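Local coordinates for protein putative xanthine dehydrogenase YAGS fad-binding subunit (Escherichia coli, PDB 5G5G) that carries the molybdenum centre and pterin cytosine dinucleotide of a periplasmic aldehyde oxidase and probably oxidises aldehydes to carboxylic acids there, at residues 322-327 against 332-337; 360-365 against 378-383; 450-455 against 460-465; 197-202 against 258-263. All blocks are in the same frame, centred on the assembly; numbering follows the deposited sequence.

Interaction 1: 322-327 against 332-337; sequences QSELLY and RHTGLR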
loop_
_atom_site.group_PDB
_atom_site.type_symbol
_atom_site.label_atom_id
_atom_site.label_comp_id
_atom_site.label_asym_id
_atom_site.label_seq_id
_atom_site.Cartn_x
_atom_site.Cartn_y
_atom_site.Cartn_z
ATOM N N GLN C 322 1.942 -2.765 26.060
ATOM C CA GLN C 322 3.193 -3.501 26.069
ATOM C C GLN C 322 4.096 -3.056 27.183
ATOM O O GLN C 322 4.897 -3.856 27.693
ATOM C CB GLN C 322 4.004 -3.401 24.775
ATOM C CG GLN C 322 4.742 -2.104 24.535
ATOM C CD GLN C 322 3.808 -0.992 24.105
ATOM O OE1 GLN C 322 3.152 -1.121 23.067
ATOM N NE2 GLN C 322 3.785 0.109 24.847
ATOM N N SER C 323 3.953 -1.811 27.584
ATOM C CA SER C 323 4.807 -1.284 28.638
ATOM C C SER C 323 4.486 -1.880 30.007
ATOM O O SER C 323 5.264 -1.676 30.976
ATOM C CB SER C 323 4.720 0.244 28.672
ATOM O OG SER C 323 5.156 0.756 27.437
ATOM N N GLU C 324 3.336 -2.545 30.117
ATOM C CA GLU C 324 2.946 -3.216 31.331
ATOM C C GLU C 324 3.635 -4.551 31.482
ATOM O O GLU C 324 3.636 -5.102 32.591
ATOM C CB GLU C 324 1.423 -3.448 31.402
ATOM C CG GLU C 324 0.679 -2.093 31.354
ATOM C CD GLU C 324 -0.825 -2.149 31.129
ATOM O OE1 GLU C 324 -1.400 -3.260 30.962
ATOM O OE2 GLU C 324 -1.433 -1.044 31.072
ATOM N N LEU C 325 4.185 -5.090 30.411
ATOM C CA LEU C 325 4.682 -6.495 30.400
ATOM C C LEU C 325 6.101 -6.672 29.878
ATOM O O LEU C 325 6.746 -7.694 30.169
ATOM C CB LEU C 325 3.756 -7.363 29.499
ATOM C CG LEU C 325 2.398 -7.620 30.101
ATOM C CD1 LEU C 325 1.432 -8.217 29.071
ATOM C CD2 LEU C 325 2.463 -8.503 31.323
ATOM N N LEU C 326 6.598 -5.737 29.083
ATOM C CA LEU C 326 7.832 -6.005 28.380
ATOM C C LEU C 326 9.066 -5.941 29.282
ATOM O O LEU C 326 9.876 -6.838 29.201
ATOM C CB LEU C 326 7.990 -5.095 27.155
ATOM C CG LEU C 326 9.140 -5.405 26.157
ATOM C CD1 LEU C 326 9.179 -6.863 25.737
ATOM C CD2 LEU C 326 9.000 -4.538 24.911
ATOM N N TYR C 327 9.217 -4.923 30.136
ATOM C CA TYR C 327 10.439 -4.789 30.907
ATOM C C TYR C 327 10.150 -4.835 32.401
ATOM O O TYR C 327 9.062 -4.495 32.824
ATOM C CB TYR C 327 11.198 -3.520 30.558
ATOM C CG TYR C 327 11.551 -3.471 29.101
ATOM C CD1 TYR C 327 12.475 -4.323 28.596
ATOM C CD2 TYR C 327 10.938 -2.559 28.253
ATOM C CE1 TYR C 327 12.816 -4.315 27.238
ATOM C CE2 TYR C 327 11.292 -2.509 26.881
ATOM C CZ TYR C 327 12.226 -3.389 26.388
ATOM O OH TYR C 327 12.571 -3.412 25.054
ATOM N N ARG C 332 5.425 1.470 38.469
ATOM C CA ARG C 332 4.884 1.573 37.117
ATOM C C ARG C 332 3.581 2.342 37.063
ATOM O O ARG C 332 2.748 2.282 37.974
ATOM C CB ARG C 332 4.604 0.153 36.544
ATOM C CG ARG C 332 5.609 -0.913 36.975
ATOM C CD ARG C 332 5.266 -2.287 36.403
ATOM N NE ARG C 332 5.474 -2.412 34.966
ATOM C CZ ARG C 332 6.551 -2.898 34.341
ATOM N NH1 ARG C 332 7.572 -3.329 35.023
ATOM N NH2 ARG C 332 6.563 -2.994 33.023
ATOM N N HIS C 333 3.405 3.066 35.981
ATOM C CA HIS C 333 2.144 3.735 35.711
ATOM C C HIS C 333 1.867 3.692 34.206
ATOM O O HIS C 333 2.753 4.000 33.375
ATOM C CB HIS C 333 2.159 5.152 36.279
ATOM C CG HIS C 333 1.151 6.062 35.662
ATOM N ND1 HIS C 333 -0.144 6.138 36.108
ATOM C CD2 HIS C 333 1.239 6.919 34.616
ATOM C CE1 HIS C 333 -0.824 7.003 35.371
ATOM N NE2 HIS C 333 -0.019 7.469 34.431
ATOM N N THR C 334 0.650 3.287 33.838
ATOM C CA THR C 334 0.254 3.353 32.445
ATOM C C THR C 334 -1.129 3.916 32.365
ATOM O O THR C 334 -1.942 3.734 33.260
ATOM C CB THR C 334 0.299 1.979 31.724
ATOM O OG1 THR C 334 -0.267 0.973 32.557
ATOM C CG2 THR C 334 1.666 1.530 31.441
ATOM N N GLY C 335 -1.400 4.653 31.295
ATOM C CA GLY C 335 -2.689 5.256 31.123
ATOM C C GLY C 335 -2.984 5.672 29.719
ATOM O O GLY C 335 -2.093 6.129 28.996
ATOM N N LEU C 336 -4.251 5.521 29.329
ATOM C CA LEU C 336 -4.740 6.016 28.046
ATOM C C LEU C 336 -5.565 7.268 28.225
ATOM O O LEU C 336 -6.283 7.430 29.229
ATOM C CB LEU C 336 -5.585 4.953 27.296
ATOM C CG LEU C 336 -4.876 3.673 26.890
ATOM C CD1 LEU C 336 -5.884 2.704 26.264
ATOM C CD2 LEU C 336 -3.704 3.982 25.960
ATOM N N ARG C 337 -5.499 8.141 27.223
ATOM C CA ARG C 337 -6.295 9.362 27.185
ATOM C C ARG C 337 -6.942 9.436 25.801
ATOM O O ARG C 337 -6.237 9.380 24.785
ATOM C CB ARG C 337 -5.411 10.550 27.458
ATOM C CG ARG C 337 -4.595 10.462 28.794
ATOM C CD ARG C 337 -5.466 10.709 29.933
ATOM N NE ARG C 337 -4.676 10.639 31.192
ATOM C CZ ARG C 337 -4.447 9.538 31.913
ATOM N NH1 ARG C 337 -4.989 8.382 31.569
ATOM N NH2 ARG C 337 -3.767 9.641 33.073
#
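Arg332 and Thr334, on the strand 331-340, hold the preceding turn at 322-327 through hydrogen bonds from their side chains, in a buried contact within a molybdopterin cofactor-binding region. The strand belongs to a mixed beta sheet, where it lies between 160-162 and 299-310. The turn does not join the sheet as a further strand: the closest CA pair, Glu324 CA to Thr334 CA, is 7.2 Å apart, and side chains span the gap. Arg332 does most of this work. A bend at chi3 (71°) lays its guanidinium beside the turn, where the NH1 and NH2 end grips Tyr327 O end-on. Arg332 NH1 lies 2.9 Å from Tyr327 O, and both N-H groups meet that oxygen close to the guanidinium plane. Arg332 NH2 makes a second bond of 2.8 Å to Ser323 O, tilted somewhat from the same plane, while NH1 also reaches Gly329 O. One flat cation thus ties carbonyls from both halves of the turn. Inside the turn, Gln322 O accepts from Leu325 N and Leu326 N. The hydroxyl of Ser323 turns to His304, and that of Tyr327 to Glu362. Glu324, only partly buried, has an acetate ion beside its side chain. The chain of Glu324 is extended beyond CG, which carries its carboxylate across to the strand: Thr334 OG1 donates to Glu324 OE2 over 2.8 Å, meeting the oxygen on its anti side, 24° out of the carboxylate plane.

Interaction 2: 360-365 against 378-383; sequences ALEIAI and EFRILN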
loop_
_atom_site.group_PDB
_atom_site.type_symbol
_atom_site.label_atom_id
_atom_site.label_comp_id
_atom_site.label_asym_id
_atom_site.label_seq_id
_atom_site.Cartn_x
_atom_site.Cartn_y
_atom_site.Cartn_z
ATOM N N ALA C 360 7.364 4.280 20.084
ATOM C CA ALA C 360 7.804 5.165 21.168
ATOM C C ALA C 360 8.715 4.460 22.192
ATOM O O ALA C 360 9.816 4.956 22.455
ATOM C CB ALA C 360 6.613 5.790 21.852
ATOM N N LEU C 361 8.233 3.381 22.825
ATOM C CA LEU C 361 8.959 2.768 23.897
ATOM C C LEU C 361 10.380 2.357 23.505
ATOM O O LEU C 361 11.333 2.535 24.303
ATOM C CB LEU C 361 8.189 1.541 24.467
ATOM C CG LEU C 361 8.898 0.687 25.493
ATOM C CD1 LEU C 361 9.148 1.548 26.746
ATOM C CD2 LEU C 361 8.029 -0.507 25.820
ATOM N N GLU C 362 10.531 1.797 22.303
ATOM C CA GLU C 362 11.828 1.244 21.876
ATOM C C GLU C 362 12.850 2.311 21.463
ATOM O O GLU C 362 14.049 2.066 21.523
ATOM C CB GLU C 362 11.609 0.175 20.788
ATOM C CG GLU C 362 10.834 -1.004 21.342
ATOM C CD GLU C 362 11.589 -1.730 22.464
ATOM O OE1 GLU C 362 12.730 -2.183 22.203
ATOM O OE2 GLU C 362 11.032 -1.875 23.614
ATOM N N ILE C 363 12.384 3.523 21.176
ATOM C CA ILE C 363 13.332 4.684 21.121
ATOM C C ILE C 363 13.707 5.089 22.542
ATOM O O ILE C 363 14.878 5.323 22.812
ATOM C CB ILE C 363 12.779 5.917 20.352
ATOM C CG1 ILE C 363 12.446 5.552 18.910
ATOM C CG2 ILE C 363 13.756 7.067 20.425
ATOM C CD1 ILE C 363 11.780 6.659 18.082
ATOM N N ALA C 364 12.727 5.229 23.433
ATOM C CA ALA C 364 12.969 5.624 24.824
ATOM C C ALA C 364 13.968 4.709 25.502
ATOM O O ALA C 364 14.889 5.162 26.187
ATOM C CB ALA C 364 11.660 5.728 25.635
ATOM N N ILE C 365 13.847 3.399 25.250
ATOM C CA ILE C 365 14.779 2.446 25.828
ATOM C C ILE C 365 16.189 2.679 25.252
ATOM O O ILE C 365 17.171 2.617 25.990
ATOM C CB ILE C 365 14.279 0.996 25.553
ATOM C CG1 ILE C 365 13.008 0.657 26.393
ATOM C CG2 ILE C 365 15.357 -0.067 25.823
ATOM C CD1 ILE C 365 13.172 0.647 27.884
ATOM N N GLU C 378 22.231 -5.440 25.638
ATOM C CA GLU C 378 22.471 -5.824 27.030
ATOM C C GLU C 378 21.494 -5.171 28.006
ATOM O O GLU C 378 21.109 -5.774 29.000
ATOM C CB GLU C 378 23.902 -5.478 27.455
ATOM C CG GLU C 378 24.958 -6.389 26.803
ATOM C CD GLU C 378 24.772 -7.894 27.109
ATOM O OE1 GLU C 378 24.244 -8.312 28.177
ATOM O OE2 GLU C 378 25.168 -8.684 26.241
ATOM N N PHE C 379 21.100 -3.927 27.701
ATOM C CA PHE C 379 20.170 -3.215 28.548
ATOM C C PHE C 379 18.824 -3.905 28.628
ATOM O O PHE C 379 18.248 -3.982 29.677
ATOM C CB PHE C 379 19.987 -1.758 28.060
ATOM C CG PHE C 379 19.176 -0.909 28.991
ATOM C CD1 PHE C 379 19.738 -0.406 30.153
ATOM C CD2 PHE C 379 17.862 -0.595 28.693
ATOM C CE1 PHE C 379 19.008 0.388 31.021
ATOM C CE2 PHE C 379 17.135 0.239 29.538
ATOM C CZ PHE C 379 17.695 0.725 30.698
ATOM N N ARG C 380 18.314 -4.366 27.496
ATOM C CA ARG C 380 17.053 -5.131 27.445
ATOM C C ARG C 380 17.201 -6.471 28.129
ATOM O O ARG C 380 16.316 -6.875 28.875
ATOM C CB ARG C 380 16.568 -5.282 26.009
ATOM C CG ARG C 380 16.154 -3.975 25.376
ATOM C CD ARG C 380 15.682 -4.217 23.937
ATOM N NE ARG C 380 15.091 -2.999 23.366
ATOM C CZ ARG C 380 15.801 -1.967 22.909
ATOM N NH1 ARG C 380 17.127 -1.996 22.909
ATOM N NH2 ARG C 380 15.171 -0.893 22.406
ATOM N N ILE C 381 18.341 -7.137 27.977
ATOM C CA ILE C 381 18.546 -8.430 28.623
ATOM C C ILE C 381 18.521 -8.236 30.139
ATOM O O ILE C 381 17.876 -9.021 30.856
ATOM C CB ILE C 381 19.841 -9.110 28.114
ATOM C CG1 ILE C 381 19.634 -9.543 26.649
ATOM C CG2 ILE C 381 20.196 -10.345 28.963
ATOM C CD1 ILE C 381 20.931 -9.921 25.926
ATOM N N LEU C 382 19.270 -7.233 30.639
ATOM C CA LEU C 382 19.291 -6.919 32.050
ATOM C C LEU C 382 17.905 -6.709 32.654
ATOM O O LEU C 382 17.732 -6.963 33.838
ATOM C CB LEU C 382 20.096 -5.653 32.259
ATOM C CG LEU C 382 20.528 -5.217 33.610
ATOM C CD1 LEU C 382 21.654 -6.164 34.052
ATOM C CD2 LEU C 382 21.021 -3.763 33.561
ATOM N N ASN C 383 16.989 -6.130 31.856
ATOM C CA ASN C 383 15.634 -5.760 32.285
ATOM C C ASN C 383 14.522 -6.735 31.820
ATOM O O ASN C 383 13.338 -6.396 31.755
ATOM C CB ASN C 383 15.372 -4.316 31.804
ATOM C CG ASN C 383 16.103 -3.325 32.661
ATOM O OD1 ASN C 383 15.823 -3.250 33.846
ATOM N ND2 ASN C 383 17.136 -2.676 32.119
#
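Glu362 OE1 is gripped by two nitrogens of Arg380, NE and NH2, each 2.8 Å away. This is a side-on salt bridge in which both N-H groups converge on a single oxygen. Glu362 OE1 receives Arg380 NE on its syn lone pair, whereas NH2 comes from above the carboxylate plane, the two flat groups being turned 51° against each other. The carboxylate gets there because Glu362 bends at chi2 (-63°), while Arg380 stays extended from CG to NE. Ala437 N adds another bond to OE1, and Tyr327 OH binds OE2. Over the guanidinium of Arg380 lies Ile365 CG2, 3.4 Å above the plane and over its centre, and the same methyl touches the edge of the Phe379 ring at CD2, 3.8 Å off. One face of that ring is covered by Asn383 ND2, which is bonded to Phe379 O. With a leucine in place of Arg380, both N-H donors go, and the buried Glu362 carboxylate would probably lose its counter-charge and Ile365 the flat group beneath its methyl. The segment axes pass 12.0 Å apart at 106°: 354-372 and 376-382 are consecutive helices of a molybdopterin cofactor-binding region set crosswise, with the ion pair and the Ile365 methyl spanning the gap.

Interaction 3: 450-455 against 460-465; sequences RVHLEQ and TVETDM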
loop_
_atom_site.group_PDB
_atom_site.type_symbol
_atom_site.label_atom_id
_atom_site.label_comp_id
_atom_site.label_asym_id
_atom_site.label_seq_id
_atom_site.Cartn_x
_atom_site.Cartn_y
_atom_site.Cartn_z
ATOM N N ARG C 450 -15.189 -28.641 9.879
ATOM C CA ARG C 450 -15.751 -29.914 9.454
ATOM C C ARG C 450 -14.689 -30.559 8.571
ATOM O O ARG C 450 -14.111 -29.899 7.715
ATOM C CB ARG C 450 -17.045 -29.645 8.673
ATOM C CG ARG C 450 -17.770 -30.863 8.194
ATOM C CD ARG C 450 -19.249 -30.566 7.849
ATOM N NE ARG C 450 -19.433 -29.393 7.003
ATOM C CZ ARG C 450 -20.144 -28.279 7.257
ATOM N NH1 ARG C 450 -20.805 -28.060 8.397
ATOM N NH2 ARG C 450 -20.191 -27.351 6.336
ATOM N N VAL C 451 -14.362 -31.815 8.843
ATOM C CA VAL C 451 -13.356 -32.558 8.064
ATOM C C VAL C 451 -13.985 -33.870 7.609
ATOM O O VAL C 451 -14.613 -34.572 8.399
ATOM C CB VAL C 451 -12.097 -32.839 8.875
ATOM C CG1 VAL C 451 -11.014 -33.511 8.006
ATOM C CG2 VAL C 451 -11.554 -31.549 9.449
ATOM N N HIS C 452 -13.838 -34.167 6.331
ATOM C CA HIS C 452 -14.400 -35.396 5.729
ATOM C C HIS C 452 -13.296 -36.284 5.188
ATOM O O HIS C 452 -12.337 -35.770 4.548
ATOM C CB HIS C 452 -15.244 -35.104 4.542
ATOM C CG HIS C 452 -16.243 -34.018 4.732
ATOM N ND1 HIS C 452 -17.553 -34.286 5.056
ATOM C CD2 HIS C 452 -16.155 -32.682 4.581
ATOM C CE1 HIS C 452 -18.235 -33.156 5.094
ATOM N NE2 HIS C 452 -17.414 -32.170 4.796
ATOM N N LEU C 453 -13.400 -37.581 5.445
ATOM C CA LEU C 453 -12.581 -38.570 4.729
ATOM C C LEU C 453 -13.477 -39.086 3.617
ATOM O O LEU C 453 -14.517 -39.731 3.891
ATOM C CB LEU C 453 -12.137 -39.722 5.630
ATOM C CG LEU C 453 -11.330 -40.840 4.960
ATOM C CD1 LEU C 453 -10.000 -40.297 4.431
ATOM C CD2 LEU C 453 -11.062 -42.005 5.901
ATOM N N GLU C 454 -13.072 -38.805 2.384
ATOM C CA GLU C 454 -13.848 -39.153 1.186
ATOM C C GLU C 454 -13.617 -40.632 0.805
ATOM O O GLU C 454 -12.643 -41.230 1.202
ATOM C CB GLU C 454 -13.466 -38.223 0.011
ATOM C CG GLU C 454 -13.514 -36.710 0.304
ATOM C CD GLU C 454 -14.931 -36.154 0.478
ATOM O OE1 GLU C 454 -15.916 -36.885 0.252
ATOM O OE2 GLU C 454 -15.054 -34.952 0.830
ATOM N N GLN C 455 -14.510 -41.199 0.008
ATOM C CA GLN C 455 -14.384 -42.621 -0.401
ATOM C C GLN C 455 -13.131 -42.926 -1.244
ATOM O O GLN C 455 -12.608 -44.040 -1.195
ATOM C CB GLN C 455 -15.651 -43.089 -1.128
ATOM C CG GLN C 455 -16.880 -43.139 -0.225
ATOM C CD GLN C 455 -18.008 -43.973 -0.813
ATOM O OE1 GLN C 455 -18.662 -43.556 -1.763
ATOM N NE2 GLN C 455 -18.248 -45.130 -0.240
ATOM N N THR C 460 -11.346 -33.598 2.958
ATOM C CA THR C 460 -11.921 -32.276 2.681
ATOM C C THR C 460 -12.066 -31.494 3.992
ATOM O O THR C 460 -12.675 -31.995 4.918
ATOM C CB THR C 460 -13.295 -32.400 2.002
ATOM O OG1 THR C 460 -13.160 -33.220 0.818
ATOM C CG2 THR C 460 -13.839 -31.043 1.633
ATOM N N VAL C 461 -11.510 -30.310 4.070
ATOM C CA VAL C 461 -11.630 -29.450 5.241
ATOM C C VAL C 461 -12.542 -28.277 4.868
ATOM O O VAL C 461 -12.317 -27.666 3.839
ATOM C CB VAL C 461 -10.285 -28.888 5.676
ATOM C CG1 VAL C 461 -10.440 -27.866 6.789
ATOM C CG2 VAL C 461 -9.350 -30.026 6.098
ATOM N N GLU C 462 -13.566 -28.026 5.689
ATOM C CA GLU C 462 -14.414 -26.835 5.535
ATOM C C GLU C 462 -14.408 -26.025 6.824
ATOM O O GLU C 462 -14.717 -26.554 7.888
ATOM C CB GLU C 462 -15.844 -27.220 5.236
ATOM C CG GLU C 462 -15.991 -28.004 3.919
ATOM C CD GLU C 462 -17.280 -28.790 3.780
ATOM O OE1 GLU C 462 -17.823 -29.305 4.790
ATOM O OE2 GLU C 462 -17.711 -28.952 2.635
ATOM N N THR C 463 -14.138 -24.742 6.705
ATOM C CA THR C 463 -14.284 -23.818 7.831
ATOM C C THR C 463 -14.453 -22.386 7.292
ATOM O O THR C 463 -13.956 -22.073 6.219
ATOM C CB THR C 463 -13.085 -23.957 8.791
ATOM O OG1 THR C 463 -13.217 -23.031 9.868
ATOM C CG2 THR C 463 -11.731 -23.759 8.047
ATOM N N ASP C 464 -15.117 -21.514 8.024
ATOM C CA ASP C 464 -15.285 -20.146 7.528
ATOM C C ASP C 464 -14.037 -19.242 7.736
ATOM O O ASP C 464 -14.055 -18.029 7.438
ATOM C CB ASP C 464 -16.533 -19.483 8.120
ATOM C CG ASP C 464 -16.329 -18.889 9.516
ATOM O OD1 ASP C 464 -15.239 -19.082 10.144
ATOM O OD2 ASP C 464 -17.288 -18.246 10.034
ATOM N N MET C 465 -12.973 -19.823 8.257
ATOM C CA MET C 465 -11.694 -19.111 8.320
ATOM C C MET C 465 -11.291 -18.512 6.990
ATOM O O MET C 465 -11.599 -19.077 5.944
ATOM C CB MET C 465 -10.606 -20.073 8.790
ATOM C CG MET C 465 -9.259 -19.438 8.956
ATOM S SD MET C 465 -9.257 -18.104 10.181
ATOM C CE MET C 465 -7.610 -17.557 9.952
#
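Glu462 sets CG beside its backbone N (chi1 -62°) and extends beyond it, while Arg450 bends back at chi3 (48°), and together these torsions bring Glu462 OE1 to Arg450 NE at 2.7 Å. His452 points from the same face of the sheet, and its NE2 donates to Glu462 OE1 over 2.9 Å, with that oxygen almost in the ring plane. Beneath them runs an antiparallel beta hairpin of strands 447-453 and 459-462. Arg450 with Glu462 and His452 with Thr460 form hydrogen-bonded pairs, and Val451 with Val461 is the non-hydrogen-bonded pair between them. The valines face the other side of the sheet, towards helices 511-534 and 472-484. Nearer the turn, Thr460 OG1 donates to the anti lone pair of Glu454 OE2 at 2.6 Å, and that carboxylate also pairs with Arg565. The remote ends of the cluster are held too, Arg450 NH1 by Glu569 and His452 ND1 by Thr567. A leucine at Glu462 would probably leave Arg450 NE and His452 NE2 without their shared acceptor and the imidazole less firmly oriented. The two donors reach OE1 from opposite faces of the carboxylate. Two N-H donors on one oxygen, one from a cationic guanidinium, would probably favour the anionic form of Glu462.

Interaction 4: 197-202 against 258-263; sequences AVWDGN and AARAVK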
loop_
_atom_site.group_PDB
_atom_site.type_symbol
_atom_site.label_atom_id
_atom_site.label_comp_id
_atom_site.label_asym_id
_atom_site.label_seq_id
_atom_site.Cartn_x
_atom_site.Cartn_y
_atom_site.Cartn_z
ATOM N N ALA C 197 -23.940 -8.293 -4.189
ATOM C CA ALA C 197 -25.130 -8.850 -3.518
ATOM C C ALA C 197 -26.102 -9.417 -4.504
ATOM O O ALA C 197 -26.344 -8.807 -5.539
ATOM C CB ALA C 197 -25.805 -7.807 -2.685
ATOM N N VAL C 198 -26.708 -10.544 -4.160
ATOM C CA VAL C 198 -27.848 -11.147 -4.877
ATOM C C VAL C 198 -28.875 -11.511 -3.813
ATOM O O VAL C 198 -28.552 -12.224 -2.808
ATOM C CB VAL C 198 -27.468 -12.472 -5.616
ATOM C CG1 VAL C 198 -28.651 -13.190 -6.254
ATOM C CG2 VAL C 198 -26.410 -12.242 -6.653
ATOM N N TRP C 199 -30.103 -11.067 -4.032
ATOM C CA TRP C 199 -31.253 -11.548 -3.232
ATOM C C TRP C 199 -32.064 -12.581 -3.990
ATOM O O TRP C 199 -32.287 -12.435 -5.197
ATOM C CB TRP C 199 -32.179 -10.426 -2.815
ATOM C CG TRP C 199 -31.592 -9.395 -1.908
ATOM C CD1 TRP C 199 -30.766 -8.371 -2.278
ATOM C CD2 TRP C 199 -31.748 -9.290 -0.493
ATOM N NE1 TRP C 199 -30.392 -7.641 -1.170
ATOM C CE2 TRP C 199 -31.024 -8.157 -0.076
ATOM C CE3 TRP C 199 -32.485 -10.012 0.471
ATOM C CZ2 TRP C 199 -30.961 -7.771 1.248
ATOM C CZ3 TRP C 199 -32.406 -9.624 1.784
ATOM C CH2 TRP C 199 -31.672 -8.516 2.163
ATOM N N ASP C 200 -32.526 -13.608 -3.258
ATOM C CA ASP C 200 -33.491 -14.548 -3.776
ATOM C C ASP C 200 -34.612 -14.529 -2.755
ATOM O O ASP C 200 -34.488 -15.079 -1.652
ATOM C CB ASP C 200 -32.886 -15.932 -3.952
ATOM C CG ASP C 200 -33.897 -16.957 -4.528
ATOM O OD1 ASP C 200 -34.960 -16.569 -5.099
ATOM O OD2 ASP C 200 -33.608 -18.168 -4.420
ATOM N N GLY C 201 -35.668 -13.797 -3.087
ATOM C CA GLY C 201 -36.663 -13.448 -2.098
ATOM C C GLY C 201 -36.002 -12.765 -0.918
ATOM O O GLY C 201 -35.231 -11.806 -1.089
ATOM N N ASN C 202 -36.253 -13.265 0.282
ATOM C CA ASN C 202 -35.659 -12.649 1.464
ATOM C C ASN C 202 -34.271 -13.230 1.869
ATOM O O ASN C 202 -33.797 -12.933 2.950
ATOM C CB ASN C 202 -36.646 -12.665 2.633
ATOM C CG ASN C 202 -37.921 -11.863 2.348
ATOM O OD1 ASN C 202 -37.975 -10.993 1.447
ATOM N ND2 ASN C 202 -38.979 -12.165 3.110
ATOM N N ALA C 258 -28.842 -1.903 -2.456
ATOM C CA ALA C 258 -29.082 -1.681 -3.870
ATOM C C ALA C 258 -29.716 -2.864 -4.578
ATOM O O ALA C 258 -30.674 -2.705 -5.362
ATOM C CB ALA C 258 -27.776 -1.282 -4.573
ATOM N N ALA C 259 -29.200 -4.050 -4.311
ATOM C CA ALA C 259 -29.685 -5.233 -5.012
ATOM C C ALA C 259 -31.114 -5.540 -4.616
ATOM O O ALA C 259 -31.879 -6.006 -5.413
ATOM C CB ALA C 259 -28.762 -6.436 -4.695
ATOM N N ARG C 260 -31.483 -5.232 -3.392
ATOM C CA ARG C 260 -32.858 -5.438 -2.967
ATOM C C ARG C 260 -33.817 -4.410 -3.655
ATOM O O ARG C 260 -34.889 -4.763 -4.174
ATOM C CB ARG C 260 -32.951 -5.370 -1.446
ATOM C CG ARG C 260 -34.356 -5.677 -0.981
ATOM C CD ARG C 260 -34.422 -5.869 0.504
ATOM N NE ARG C 260 -34.010 -4.656 1.191
ATOM C CZ ARG C 260 -33.942 -4.520 2.521
ATOM N NH1 ARG C 260 -34.323 -5.518 3.381
ATOM N NH2 ARG C 260 -33.531 -3.359 2.991
ATOM N N ALA C 261 -33.389 -3.156 -3.713
ATOM C CA ALA C 261 -34.185 -2.113 -4.401
ATOM C C ALA C 261 -34.399 -2.350 -5.901
ATOM O O ALA C 261 -35.490 -2.144 -6.391
ATOM C CB ALA C 261 -33.542 -0.769 -4.192
ATOM N N VAL C 262 -33.366 -2.727 -6.653
ATOM C CA VAL C 262 -33.495 -2.909 -8.099
ATOM C C VAL C 262 -33.830 -4.325 -8.522
ATOM O O VAL C 262 -34.039 -4.546 -9.718
ATOM C CB VAL C 262 -32.279 -2.387 -8.914
ATOM C CG1 VAL C 262 -32.087 -0.907 -8.618
ATOM C CG2 VAL C 262 -30.988 -3.188 -8.647
ATOM N N LYS C 263 -33.965 -5.238 -7.564
ATOM C CA LYS C 263 -34.381 -6.628 -7.837
ATOM C C LYS C 263 -33.461 -7.296 -8.855
ATOM O O LYS C 263 -33.883 -7.977 -9.791
ATOM C CB LYS C 263 -35.875 -6.655 -8.227
ATOM C CG LYS C 263 -36.775 -6.316 -7.046
ATOM C CD LYS C 263 -38.236 -6.139 -7.443
ATOM C CE LYS C 263 -39.142 -6.046 -6.208
ATOM N NZ LYS C 263 -40.550 -6.057 -6.668
HETATM O O HOH W 1 -30.804 -9.210 -6.148
#
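Strand 197-200 and helix 258-262 pass with their axes 7.6 Å apart, crossing at -47°, a separation that small side chains allow. Ala197 CB meets Ala259 CB at 3.8 Å, and the Ala259 methyl also touches the backbone oxygen of Ala197. The same methyl lies near the plane of the Trp199 indole, at its CD1 edge. Arg260 covers a face of that indole: its CB stands 3.7 Å from the centroid of the five-membered ring and 24° off the normal, a CH-pi contact. This is a helix laid against a beta sheet. Helix 250-262 leads into strand 266-269, which pairs antiparallel with 194-200, and its Ala258 and Val262 rest on strands of the same sheet farther along. With CG of Arg260 opposite its own backbone N (chi1 -176°), the chain heads out along the indole towards the six-membered ring, Arg260 CD lying 4.0 Å from Trp199 CZ2. It then bends at chi3, and the guanidinium plane is tilted 18° from that of the indole. Trp199 NE1 finds its hydrogen-bond acceptor in Ala256 O, one turn back along the helix. A water accepts from Trp199 N at 2.9 Å and donates a weak bond to Ala259 O.

Interactions 1 and 2 form one continuous region, their centres 14 Å apart: Tyr327 OH lies 2.6 Å from Glu362 OE2, probably a hydrogen bond, so the turn held by the strand also meets the salt-bridged helices. The Leu361 side chain packs on Ser323 nearby. Interaction 3 lies on the other side of the chain's centre, 43 Å from interaction 1 between centres, and in a different molybdopterin cofactor-binding region. Its segment 460-465 leads to the cofactor, since Met465 touches the pterin cytosine dinucleotide, whereas the Val461 side chain is about 13 Å from it. Interaction 4 is separate, its centre 31 Å from that of interaction 3 and 56 Å from that of interaction 2.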